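Local coordinates for protein metal-dependent phosphohydrolase, HDOD domain-containing (Geobacter sulfurreducens, PDB 3HC1) that is of unknown function but binds two iron(III) ions in an HD-type site, as in metal-dependent phosphohydrolases, at residues Q227-A232 and R271-G276. Sequence-based numbering, arbitrary orientation.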
loop_
_atom_site.group_PDB
_atom_site.type_symbol
_atom_site.label_atom_id
_atom_site.label_comp_id
_atom_site.label_asym_id
_atom_site.label_seq_id
_atom_site.Cartn_x
_atom_site.Cartn_y
_atom_site.Cartn_z
ATOM N N GLN A 227 -8.364 11.345 -14.297
ATOM C CA GLN A 227 -6.970 11.015 -14.110
ATOM C C GLN A 227 -6.825 10.279 -12.789
ATOM O O GLN A 227 -6.480 10.867 -11.764
ATOM C CB GLN A 227 -6.126 12.267 -14.173
ATOM C CG GLN A 227 -6.177 12.926 -15.566
ATOM C CD GLN A 227 -4.884 12.782 -16.316
ATOM O OE1 GLN A 227 -4.323 11.685 -16.400
ATOM N NE2 GLN A 227 -4.380 13.896 -16.849
ATOM N N ALA A 228 -7.050 8.969 -12.864
ATOM C CA ALA A 228 -7.109 8.109 -11.684
ATOM C C ALA A 228 -6.184 6.895 -11.810
ATOM O O ALA A 228 -6.502 5.827 -11.277
ATOM C CB ALA A 228 -8.582 7.694 -11.441
ATOM N N ALA A 229 -4.997 7.087 -12.425
ATOM C CA ALA A 229 -3.983 6.015 -12.675
ATOM C C ALA A 229 -3.512 5.398 -11.397
ATOM O O ALA A 229 -3.546 4.187 -11.282
ATOM C CB ALA A 229 -2.790 6.495 -13.457
ATOM N N ILE A 230 -3.135 6.193 -10.396
ATOM C CA ILE A 230 -2.596 5.613 -9.173
ATOM C C ILE A 230 -3.619 4.724 -8.479
ATOM O O ILE A 230 -3.295 3.615 -8.106
ATOM C CB ILE A 230 -2.023 6.693 -8.195
ATOM C CG1 ILE A 230 -0.816 7.427 -8.850
ATOM C CG2 ILE A 230 -1.584 6.025 -6.905
ATOM C CD1 ILE A 230 -0.343 8.690 -8.136
ATOM N N VAL A 231 -4.841 5.218 -8.307
ATOM C CA VAL A 231 -5.882 4.488 -7.635
ATOM C C VAL A 231 -6.156 3.193 -8.412
ATOM O O VAL A 231 -6.258 2.116 -7.821
ATOM C CB VAL A 231 -7.235 5.241 -7.541
ATOM C CG1 VAL A 231 -8.170 4.412 -6.607
ATOM C CG2 VAL A 231 -7.070 6.672 -7.033
ATOM N N ALA A 232 -6.263 3.316 -9.741
ATOM C CA ALA A 232 -6.515 2.178 -10.594
ATOM C C ALA A 232 -5.423 1.108 -10.409
ATOM O O ALA A 232 -5.747 -0.085 -10.286
ATOM C CB ALA A 232 -6.643 2.637 -12.053
ATOM N N ARG A 271 -5.522 3.550 -19.204
ATOM C CA ARG A 271 -5.492 4.077 -20.578
ATOM C C ARG A 271 -6.142 5.454 -20.754
ATOM O O ARG A 271 -5.654 6.247 -21.533
ATOM C CB ARG A 271 -6.182 3.155 -21.594
ATOM C CG ARG A 271 -5.442 1.915 -21.872
ATOM C CD ARG A 271 -5.836 1.242 -23.187
ATOM N NE ARG A 271 -4.891 0.147 -23.349
ATOM C CZ ARG A 271 -5.025 -1.074 -22.840
ATOM N NH1 ARG A 271 -6.130 -1.429 -22.197
ATOM N NH2 ARG A 271 -4.053 -1.965 -23.026
ATOM N N ARG A 272 -7.278 5.695 -20.122
ATOM C CA ARG A 272 -7.904 7.012 -20.184
ATOM C C ARG A 272 -7.008 8.064 -19.472
ATOM O O ARG A 272 -7.005 9.227 -19.879
ATOM C CB ARG A 272 -9.324 6.988 -19.608
ATOM C CG ARG A 272 -9.401 7.382 -18.145
ATOM C CD ARG A 272 -10.760 7.146 -17.500
ATOM N NE ARG A 272 -10.740 7.514 -16.060
ATOM C CZ ARG A 272 -11.643 7.098 -15.161
ATOM N NH1 ARG A 272 -12.620 6.269 -15.518
ATOM N NH2 ARG A 272 -11.571 7.495 -13.871
ATOM N N SER A 273 -6.257 7.665 -18.435
ATOM C CA SER A 273 -5.402 8.590 -17.671
ATOM C C SER A 273 -4.063 8.897 -18.386
ATOM O O SER A 273 -3.491 9.972 -18.224
ATOM C CB SER A 273 -5.106 8.047 -16.251
ATOM O OG SER A 273 -6.282 7.667 -15.527
ATOM N N LEU A 274 -3.561 7.925 -19.132
ATOM C CA LEU A 274 -2.264 7.988 -19.792
ATOM C C LEU A 274 -2.517 7.804 -21.287
ATOM O O LEU A 274 -2.351 6.708 -21.820
ATOM C CB LEU A 274 -1.346 6.876 -19.250
ATOM C CG LEU A 274 -1.134 6.849 -17.719
ATOM C CD1 LEU A 274 -0.278 5.629 -17.255
ATOM C CD2 LEU A 274 -0.527 8.181 -17.229
ATOM N N GLY A 275 -2.916 8.890 -21.953
ATOM C CA GLY A 275 -3.312 8.862 -23.374
ATOM C C GLY A 275 -2.313 8.203 -24.334
ATOM O O GLY A 275 -2.717 7.536 -25.307
ATOM N N GLY A 276 -1.018 8.385 -24.060
ATOM C CA GLY A 276 0.052 7.817 -24.895
ATOM C C GLY A 276 0.539 6.410 -24.525
ATOM O O GLY A 276 1.281 5.800 -25.295
#
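The guanidinium of Arg272 meets the methyl of Ala228 obliquely, NH2 standing 3.9 Å from CB. CD of the arginine is anti to CA (chi2 -170°), and the chain stays extended to NE, which takes the guanidinium to the residues just before helix 229-243. There NE donates a hydrogen bond to the carbonyl of Lys226, and NH2 makes a weak one to Tyr225 O; the stronger bond, to Lys226 O, keeps the guanidinium near the methyl. The other flat group, the carboxamide of Gln227, ends a chain bent at chi2 and reaches the last turn of helix 266-273, its modelled OE1 2.6 Å from Ser273 O. The amide is probably turned over in the model, so the identity of the atom facing this carbonyl is doubtful.

Between the two groups sits Ser273, a buried residue in a close approach of the chains: its CA is 4.6 Å from that of Gln227. OG lies anti to the carbonyl carbon (chi1 -52°), 3.1 Å from Ala228 N, and can give its single proton to Val269 O, one turn back in its own helix, or to Lys226 O, or share it between the two. On the side of Ala229, Ser273 CB meets Ala229 CB at 3.9 Å.

Ala228 is the N-cap of helix 229-243, and its carbonyl accepts the bond from Ala232 N (3.0 Å). Its side chain is about 11 Å from that of His217, an iron ligand. The contact joins the start of this helix to the end of helix 266-273, its centre about 18 Å from the centre of the chain. Val269 also touches Ala228 and Ala232, while Ile230 and Val231 pack against helix 208-216, and Ile230 reaches helix 142-150 as well.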